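Side-chain contacts in endoglucanase EG-II (Hypocrea jecorina, PDB 3QR3), which probably cleaves internal beta-1,4-glucosidic bonds of cellulose, as an endo-1,4-beta-glucanase with a family 5 TIM-barrel catalytic domain: residues A11-G16 and W66-N71; G209-L214 and N252-I257. All blocks are in the same frame, centred on the assembly; numbering follows the deposited sequence.

Overall arrangement
The two contacts lie at opposite ends of a TIM barrel, their centres about 29 Å apart on opposite sides of the centre of the chain. Contact 1 joins chain that has just left strands 5-11 and 59-64, at the C-terminal ends of the barrel strands; contact 2 joins chain about to enter strands 214-219 and 256-261, at the N-terminal ends. Each therefore links segments belonging to neighbouring parallel strands, but not the same pair. Contact 1 is buried and rests on two aromatic rings packed without polar bridging. Contact 2 is only partly buried, and there an arginine, a main-chain carbonyl and a water supply the link, with a threonine against the guanidinium.

Contact 1: residues A11-G16 and W66-N71; sequences AGFDFG and WQYLVN
Phe13 and Tyr68 meet at the C-terminal ends of adjacent strands of the TIM barrel, the end that carries the active site in TIM-barrel glycosidases, Phe13 in the loop that leaves strand 5-11 and Tyr68 on the short helix 66-69 that follows strand 59-64. The contact is a single aromatic pair. CD1 and CE1 of Phe13 straddle CE2 of Tyr68, the CD1-CE2 separation being 3.7 Å, and CE1 of Phe13 also lies 3.7 Å from the phenolic OH of Tyr68. The ring planes are inclined at 54° with centroids 5.4 Å apart, an oblique meeting. With chi1 at 179°, the Tyr68 ring extends from the helix on the side opposite its backbone N, toward the loop, while the Phe13 ring swings beside its own backbone N to meet it.

The loop that carries Phe13 is tightly folded. A type I turn runs from Gly12 to Phe15, closed by Phe15 N to Gly12 O at 3.1 Å. The carboxylate of Asp14 turns back to take the amide of Gly12, Asp14 OD1 to Gly12 N at 2.7 Å with an N-H...O angle of 165°, so Phe13 is held between two bonded residues. On the helix side, a Schellman motif with Asn71 as its C-prime residue ends the helix one turn after it begins, and Asn71 N bonds to Tyr68 O.

Tyr68 O also receives the hydroxyl of Ser82, and the Tyr68 side chain touches Lys85, both on helix 80-95. Phe13 meets Tyr86 of that helix edge-to-face and packs on Leu89, as well as on Val64 of strand 59-64. The aromatic pair is thus a buried join between the first-strand loop, helix 66-69, the second strand and helix 80-95.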
ATOM      1  N   ALA A  11       3.807   8.858   1.899  1.00 18.67           N
ATOM      2  CA  ALA A  11       4.604   8.744   0.677  1.00 22.33           C
ATOM      3  C   ALA A  11       5.888   9.584   0.701  1.00 17.98           C
ATOM      4  O   ALA A  11       6.051  10.468   1.541  1.00 19.29           O
ATOM      5  CB  ALA A  11       3.744   9.108  -0.547  1.00 15.66           C
ATOM      6  N   GLY A  12       6.787   9.313  -0.243  1.00 17.28           N
ATOM      7  CA  GLY A  12       8.020  10.072  -0.364  1.00 15.59           C
ATOM      8  C   GLY A  12       9.229   9.231  -0.744  1.00 19.77           C
ATOM      9  O   GLY A  12      10.032   9.632  -1.607  1.00 17.94           O
ATOM     10  N   PHE A  13       9.376   8.064  -0.117  1.00 18.04           N
ATOM     11  CA  PHE A  13      10.457   7.148  -0.505  1.00 14.84           C
ATOM     12  C   PHE A  13      10.220   6.646  -1.936  1.00 23.88           C
ATOM     13  O   PHE A  13      11.097   6.019  -2.554  1.00 19.02           O
ATOM     14  CB  PHE A  13      10.588   5.970   0.466  1.00 17.83           C
ATOM     15  CG  PHE A  13      11.458   6.251   1.682  1.00 15.62           C
ATOM     16  CD1 PHE A  13      12.837   6.245   1.583  1.00 15.66           C
ATOM     17  CD2 PHE A  13      10.885   6.464   2.927  1.00 18.25           C
ATOM     18  CE1 PHE A  13      13.636   6.476   2.701  1.00 14.34           C
ATOM     19  CE2 PHE A  13      11.673   6.702   4.048  1.00 16.45           C
ATOM     20  CZ  PHE A  13      13.057   6.712   3.927  1.00 22.20           C
ATOM     21  N   ASP A  14       9.038   6.940  -2.468  1.00 16.43           N
ATOM     22  CA  ASP A  14       8.684   6.512  -3.815  1.00 18.83           C
ATOM     23  C   ASP A  14       8.669   7.658  -4.824  1.00 18.25           C
ATOM     24  O   ASP A  14       8.379   7.443  -6.004  1.00 19.32           O
ATOM     25  CB  ASP A  14       7.296   5.887  -3.801  1.00 19.44           C
ATOM     26  CG  ASP A  14       6.252   6.853  -3.306  1.00 19.90           C
ATOM     27  OD1 ASP A  14       6.532   7.538  -2.302  1.00 18.70           O
ATOM     28  OD2 ASP A  14       5.172   6.947  -3.921  1.00 24.34           O
ATOM     29  N   PHE A  15       8.937   8.881  -4.382  1.00 19.35           N
ATOM     30  CA  PHE A  15       8.966   9.978  -5.340  1.00 14.93           C
ATOM     31  C   PHE A  15      10.083   9.677  -6.325  1.00 22.10           C
ATOM     32  O   PHE A  15      11.150   9.209  -5.937  1.00 18.22           O
ATOM     33  CB  PHE A  15       9.168  11.320  -4.649  1.00 14.71           C
ATOM     34  CG  PHE A  15       7.940  11.815  -3.940  1.00 25.60           C
ATOM     35  CD1 PHE A  15       6.872  10.960  -3.716  1.00 19.11           C
ATOM     36  CD2 PHE A  15       7.853  13.127  -3.489  1.00 19.95           C
ATOM     37  CE1 PHE A  15       5.739  11.400  -3.065  1.00 20.00           C
ATOM     38  CE2 PHE A  15       6.715  13.575  -2.832  1.00 19.02           C
ATOM     39  CZ  PHE A  15       5.665  12.713  -2.615  1.00 20.16           C
ATOM     40  N   GLY A  16       9.822   9.920  -7.602  1.00 20.96           N
ATOM     41  CA  GLY A  16      10.768   9.560  -8.637  1.00 24.04           C
ATOM     42  C   GLY A  16      10.434   8.232  -9.303  1.00 27.07           C
ATOM     43  O   GLY A  16      11.110   7.851 -10.254  1.00 27.40           O
ATOM     44  N   TRP A  66      11.883   0.049  -5.360  1.00 15.23           N
ATOM     45  CA  TRP A  66      12.792  -1.095  -5.390  1.00 19.11           C
ATOM     46  C   TRP A  66      14.236  -0.612  -5.581  1.00 17.56           C
ATOM     47  O   TRP A  66      15.136  -1.005  -4.840  1.00 18.80           O
ATOM     48  CB  TRP A  66      12.382  -2.002  -6.547  1.00 18.23           C
ATOM     49  CG  TRP A  66      13.097  -3.303  -6.680  1.00 14.63           C
ATOM     50  CD1 TRP A  66      14.166  -3.759  -5.957  1.00 13.36           C
ATOM     51  CD2 TRP A  66      12.795  -4.315  -7.640  1.00 16.06           C
ATOM     52  NE1 TRP A  66      14.532  -5.017  -6.402  1.00 15.50           N
ATOM     53  CE2 TRP A  66      13.712  -5.371  -7.444  1.00 16.02           C
ATOM     54  CE3 TRP A  66      11.840  -4.427  -8.658  1.00 16.61           C
ATOM     55  CZ2 TRP A  66      13.696  -6.527  -8.227  1.00 14.18           C
ATOM     56  CZ3 TRP A  66      11.826  -5.573  -9.432  1.00 16.89           C
ATOM     57  CH2 TRP A  66      12.748  -6.610  -9.209  1.00 14.18           C
ATOM     58  N   GLN A  67      14.442   0.257  -6.563  1.00 16.20           N
ATOM     59  CA  GLN A  67      15.788   0.738  -6.893  1.00 19.74           C
ATOM     60  C   GLN A  67      16.436   1.404  -5.695  1.00 21.41           C
ATOM     61  O   GLN A  67      17.644   1.311  -5.497  1.00 17.13           O
ATOM     62  CB  GLN A  67      15.760   1.705  -8.087  1.00 15.26           C
ATOM     63  CG  GLN A  67      15.467   1.020  -9.430  1.00 17.97           C
ATOM     64  CD  GLN A  67      13.972   0.907  -9.729  1.00 19.24           C
ATOM     65  OE1 GLN A  67      13.139   0.795  -8.816  1.00 16.61           O
ATOM     66  NE2 GLN A  67      13.624   0.960 -11.012  1.00 15.72           N
ATOM     67  N   TYR A  68      15.626   2.075  -4.886  1.00 17.82           N
ATOM     68  CA  TYR A  68      16.152   2.749  -3.709  1.00 19.40           C
ATOM     69  C   TYR A  68      16.735   1.748  -2.702  1.00 20.43           C
ATOM     70  O   TYR A  68      17.830   1.946  -2.168  1.00 18.47           O
ATOM     71  CB  TYR A  68      15.070   3.596  -3.024  1.00 14.42           C
ATOM     72  CG  TYR A  68      15.607   4.273  -1.793  1.00 17.20           C
ATOM     73  CD1 TYR A  68      16.424   5.393  -1.897  1.00 19.79           C
ATOM     74  CD2 TYR A  68      15.333   3.772  -0.532  1.00 17.59           C
ATOM     75  CE1 TYR A  68      16.941   6.001  -0.780  1.00 19.02           C
ATOM     76  CE2 TYR A  68      15.839   4.376   0.598  1.00 19.93           C
ATOM     77  CZ  TYR A  68      16.643   5.488   0.465  1.00 16.35           C
ATOM     78  OH  TYR A  68      17.150   6.080   1.593  1.00 18.99           O
ATOM     79  N   LEU A  69      15.993   0.677  -2.438  1.00 16.50           N
ATOM     80  CA  LEU A  69      16.372  -0.264  -1.388  1.00 16.18           C
ATOM     81  C   LEU A  69      17.669  -0.991  -1.708  1.00 16.87           C
ATOM     82  O   LEU A  69      18.449  -1.299  -0.811  1.00 17.68           O
ATOM     83  CB  LEU A  69      15.246  -1.273  -1.108  1.00 13.20           C
ATOM     84  CG  LEU A  69      14.007  -0.682  -0.421  1.00 19.00           C
ATOM     85  CD1 LEU A  69      12.952  -1.747  -0.208  1.00 22.93           C
ATOM     86  CD2 LEU A  69      14.363   0.002   0.904  1.00 16.80           C
ATOM     87  N   VAL A  70      17.900  -1.265  -2.987  1.00 17.24           N
ATOM     88  CA  VAL A  70      19.111  -1.958  -3.394  1.00 18.09           C
ATOM     89  C   VAL A  70      20.107  -0.999  -4.050  1.00 21.90           C
ATOM     90  O   VAL A  70      21.078  -1.429  -4.655  1.00 22.55           O
ATOM     91  CB  VAL A  70      18.802  -3.117  -4.352  1.00 21.65           C
ATOM     92  CG1 VAL A  70      17.996  -4.205  -3.633  1.00 18.20           C
ATOM     93  CG2 VAL A  70      18.065  -2.609  -5.586  1.00 19.45           C
ATOM     94  N   ASN A  71      19.856   0.300  -3.917  1.00 22.19           N
ATOM     95  CA  ASN A  71      20.664   1.320  -4.588  1.00 19.52           C
ATOM     96  C   ASN A  71      21.003   0.952  -6.035  1.00 20.34           C
ATOM     97  O   ASN A  71      22.174   0.946  -6.429  1.00 21.97           O
ATOM     98  CB  ASN A  71      21.942   1.622  -3.789  1.00 20.53           C
ATOM     99  CG  ASN A  71      22.651   2.900  -4.261  1.00 29.62           C
ATOM    100  OD1 ASN A  71      22.012   3.892  -4.600  1.00 29.27           O
ATOM    101  ND2 ASN A  71      23.975   2.875  -4.258  1.00 25.94           N
TER

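Contact 2: residues G209-L214 and N252-I257; sequences GSTTNL and NNRQAI
Thr211 opens a type II turn that ends at Leu214, closed by Leu214 N to Thr211 O at 3.1 Å, and this turn faces the extended backbone of Arg254 just beyond the Schellman motif at Asn253. Arg254 makes the connection: bends at chi2 and chi3 fold its chain so that the guanidinium lies against the turn. Arg254 NH2 donates to Leu214 O at 2.9 Å with an N-H...O angle of 159°. The carbonyl oxygen sits close to the guanidinium plane, at its edge, whereas NH2 approaches from above the carbonyl plane, 43° out of it. Thr211 meets the flat group from a different direction: its CB stands 3.5 Å above one face, over the centre, and its methyl CG2 reaches Arg254 NH1 at 3.4 Å.

A water completes the link, donating to Leu214 O at 2.8 Å and accepting from Arg254 NE, also at 2.8 Å, and from Gln255 N. Arg254 NH2 and the water thus both grip one main-chain oxygen. With an alanine here instead of Arg254, Leu214 O would probably lose its NH2 donor and the water its NE partner, leaving the water less firmly placed and Thr211 less covered. The guanidinium edge joins the starts of adjacent parallel barrel strands, 214-219 and 256-261, through a neutral carbonyl, whose C=O its positive charge would probably polarise.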
ATOM      1  N   GLY A 209       0.525 -25.194   2.824  1.00 28.51           N
ATOM      2  CA  GLY A 209      -0.669 -25.372   2.013  1.00 22.19           C
ATOM      3  C   GLY A 209      -1.862 -24.490   2.364  1.00 26.66           C
ATOM      4  O   GLY A 209      -2.863 -24.480   1.640  1.00 24.75           O
ATOM      5  N   SER A 210      -1.775 -23.755   3.470  1.00 28.63           N
ATOM      6  CA  SER A 210      -2.857 -22.853   3.885  1.00 30.35           C
ATOM      7  C   SER A 210      -2.823 -21.536   3.106  1.00 21.87           C
ATOM      8  O   SER A 210      -1.847 -21.246   2.414  1.00 22.42           O
ATOM      9  CB  SER A 210      -2.775 -22.560   5.388  1.00 25.23           C
ATOM     10  OG  SER A 210      -1.613 -21.801   5.703  1.00 23.26           O
ATOM     11  N   THR A 211      -3.890 -20.745   3.217  1.00 22.76           N
ATOM     12  CA  THR A 211      -3.894 -19.386   2.676  1.00 21.46           C
ATOM     13  C   THR A 211      -3.924 -18.373   3.808  1.00 24.75           C
ATOM     14  O   THR A 211      -4.190 -17.176   3.603  1.00 21.70           O
ATOM     15  CB  THR A 211      -5.078 -19.124   1.724  1.00 22.72           C
ATOM     16  OG1 THR A 211      -6.310 -19.308   2.427  1.00 28.99           O
ATOM     17  CG2 THR A 211      -5.030 -20.055   0.514  1.00 25.95           C
ATOM     18  N   THR A 212      -3.625 -18.856   5.006  1.00 22.29           N
ATOM     19  CA  THR A 212      -3.642 -18.025   6.203  1.00 23.55           C
ATOM     20  C   THR A 212      -2.797 -16.754   6.050  1.00 18.55           C
ATOM     21  O   THR A 212      -1.621 -16.803   5.658  1.00 17.58           O
ATOM     22  CB  THR A 212      -3.168 -18.827   7.431  1.00 30.50           C
ATOM     23  OG1 THR A 212      -3.884 -20.066   7.490  1.00 25.54           O
ATOM     24  CG2 THR A 212      -3.402 -18.040   8.723  1.00 26.24           C
ATOM     25  N   ASN A 213      -3.416 -15.620   6.355  1.00 19.53           N
ATOM     26  CA  ASN A 213      -2.748 -14.317   6.346  1.00 15.06           C
ATOM     27  C   ASN A 213      -2.282 -13.833   4.975  1.00 17.19           C
ATOM     28  O   ASN A 213      -1.423 -12.951   4.863  1.00 24.67           O
ATOM     29  CB  ASN A 213      -1.610 -14.305   7.368  1.00 18.91           C
ATOM     30  CG  ASN A 213      -2.125 -14.258   8.799  1.00 24.93           C
ATOM     31  OD1 ASN A 213      -3.239 -13.790   9.055  1.00 23.87           O
ATOM     32  ND2 ASN A 213      -1.327 -14.758   9.733  1.00 32.44           N
ATOM     33  N   LEU A 214      -2.867 -14.403   3.930  1.00 17.87           N
ATOM     34  CA  LEU A 214      -2.586 -13.980   2.572  1.00 17.33           C
ATOM     35  C   LEU A 214      -3.811 -13.213   2.138  1.00 15.07           C
ATOM     36  O   LEU A 214      -4.882 -13.787   1.947  1.00 19.12           O
ATOM     37  CB  LEU A 214      -2.329 -15.187   1.657  1.00 16.98           C
ATOM     38  CG  LEU A 214      -1.173 -16.111   2.048  1.00 19.75           C
ATOM     39  CD1 LEU A 214      -0.989 -17.231   1.012  1.00 16.80           C
ATOM     40  CD2 LEU A 214       0.138 -15.342   2.230  1.00 15.10           C
ATOM     41  N   ASN A 252     -15.844 -17.333  -0.669  1.00 22.32           N
ATOM     42  CA  ASN A 252     -14.563 -18.036  -0.682  1.00 21.25           C
ATOM     43  C   ASN A 252     -13.826 -17.984   0.640  1.00 25.47           C
ATOM     44  O   ASN A 252     -12.706 -18.489   0.746  1.00 18.37           O
ATOM     45  CB  ASN A 252     -13.668 -17.524  -1.807  1.00 24.53           C
ATOM     46  CG  ASN A 252     -14.130 -17.995  -3.158  1.00 24.47           C
ATOM     47  OD1 ASN A 252     -13.999 -19.175  -3.491  1.00 35.09           O
ATOM     48  ND2 ASN A 252     -14.694 -17.086  -3.941  1.00 24.21           N
ATOM     49  N   ASN A 253     -14.466 -17.391   1.647  1.00 19.45           N
ATOM     50  CA  ASN A 253     -13.853 -17.261   2.966  1.00 25.81           C
ATOM     51  C   ASN A 253     -12.464 -16.625   2.900  1.00 20.55           C
ATOM     52  O   ASN A 253     -11.528 -17.044   3.589  1.00 19.53           O
ATOM     53  CB  ASN A 253     -13.775 -18.613   3.672  1.00 28.34           C
ATOM     54  CG  ASN A 253     -13.510 -18.473   5.152  1.00 34.88           C
ATOM     55  OD1 ASN A 253     -13.938 -17.504   5.783  1.00 42.45           O
ATOM     56  ND2 ASN A 253     -12.810 -19.445   5.724  1.00 37.90           N
ATOM     57  N   ARG A 254     -12.341 -15.599   2.069  1.00 18.28           N
ATOM     58  CA  ARG A 254     -11.097 -14.856   1.976  1.00 16.16           C
ATOM     59  C   ARG A 254     -11.312 -13.385   2.334  1.00 21.25           C
ATOM     60  O   ARG A 254     -12.442 -12.946   2.553  1.00 16.26           O
ATOM     61  CB  ARG A 254     -10.486 -15.005   0.572  1.00 14.11           C
ATOM     62  CG  ARG A 254     -10.158 -16.432   0.182  1.00 13.71           C
ATOM     63  CD  ARG A 254      -9.006 -17.012   1.006  1.00 20.52           C
ATOM     64  NE  ARG A 254      -7.770 -16.242   0.848  1.00 21.98           N
ATOM     65  CZ  ARG A 254      -6.812 -16.510  -0.037  1.00 20.62           C
ATOM     66  NH1 ARG A 254      -6.926 -17.542  -0.871  1.00 15.26           N
ATOM     67  NH2 ARG A 254      -5.732 -15.739  -0.087  1.00 15.55           N
ATOM     68  N   GLN A 255     -10.223 -12.627   2.404  1.00 16.56           N
ATOM     69  CA  GLN A 255     -10.299 -11.222   2.803  1.00 14.13           C
ATOM     70  C   GLN A 255      -9.452 -10.357   1.887  1.00 17.42           C
ATOM     71  O   GLN A 255      -8.509 -10.853   1.262  1.00 13.02           O
ATOM     72  CB  GLN A 255      -9.805 -11.060   4.242  1.00 17.70           C
ATOM     73  CG  GLN A 255     -10.788 -11.577   5.277  1.00 18.92           C
ATOM     74  CD  GLN A 255     -10.218 -11.539   6.671  1.00 24.02           C
ATOM     75  OE1 GLN A 255      -9.072 -11.917   6.899  1.00 23.85           O
ATOM     76  NE2 GLN A 255     -11.019 -11.088   7.615  1.00 21.98           N
ATOM     77  N   ALA A 256      -9.796  -9.071   1.818  1.00 16.78           N
ATOM     78  CA  ALA A 256      -9.063  -8.101   1.009  1.00 17.68           C
ATOM     79  C   ALA A 256      -8.827  -6.829   1.810  1.00 21.79           C
ATOM     80  O   ALA A 256      -9.549  -6.538   2.765  1.00 19.87           O
ATOM     81  CB  ALA A 256      -9.839  -7.772  -0.251  1.00 15.27           C
ATOM     82  N   ILE A 257      -7.810  -6.078   1.416  1.00 18.73           N
ATOM     83  CA  ILE A 257      -7.562  -4.764   1.979  1.00 17.73           C
ATOM     84  C   ILE A 257      -7.450  -3.772   0.830  1.00 20.49           C
ATOM     85  O   ILE A 257      -6.877  -4.084  -0.211  1.00 19.82           O
ATOM     86  CB  ILE A 257      -6.265  -4.731   2.814  1.00 20.88           C
ATOM     87  CG1 ILE A 257      -6.049  -3.332   3.396  1.00 18.11           C
ATOM     88  CG2 ILE A 257      -5.067  -5.170   1.965  1.00 15.47           C
ATOM     89  CD1 ILE A 257      -5.195  -3.309   4.644  1.00 15.73           C
TER
HETATM   90  O   HOH W   1      -7.610 -14.087   2.648  1.00 16.60           O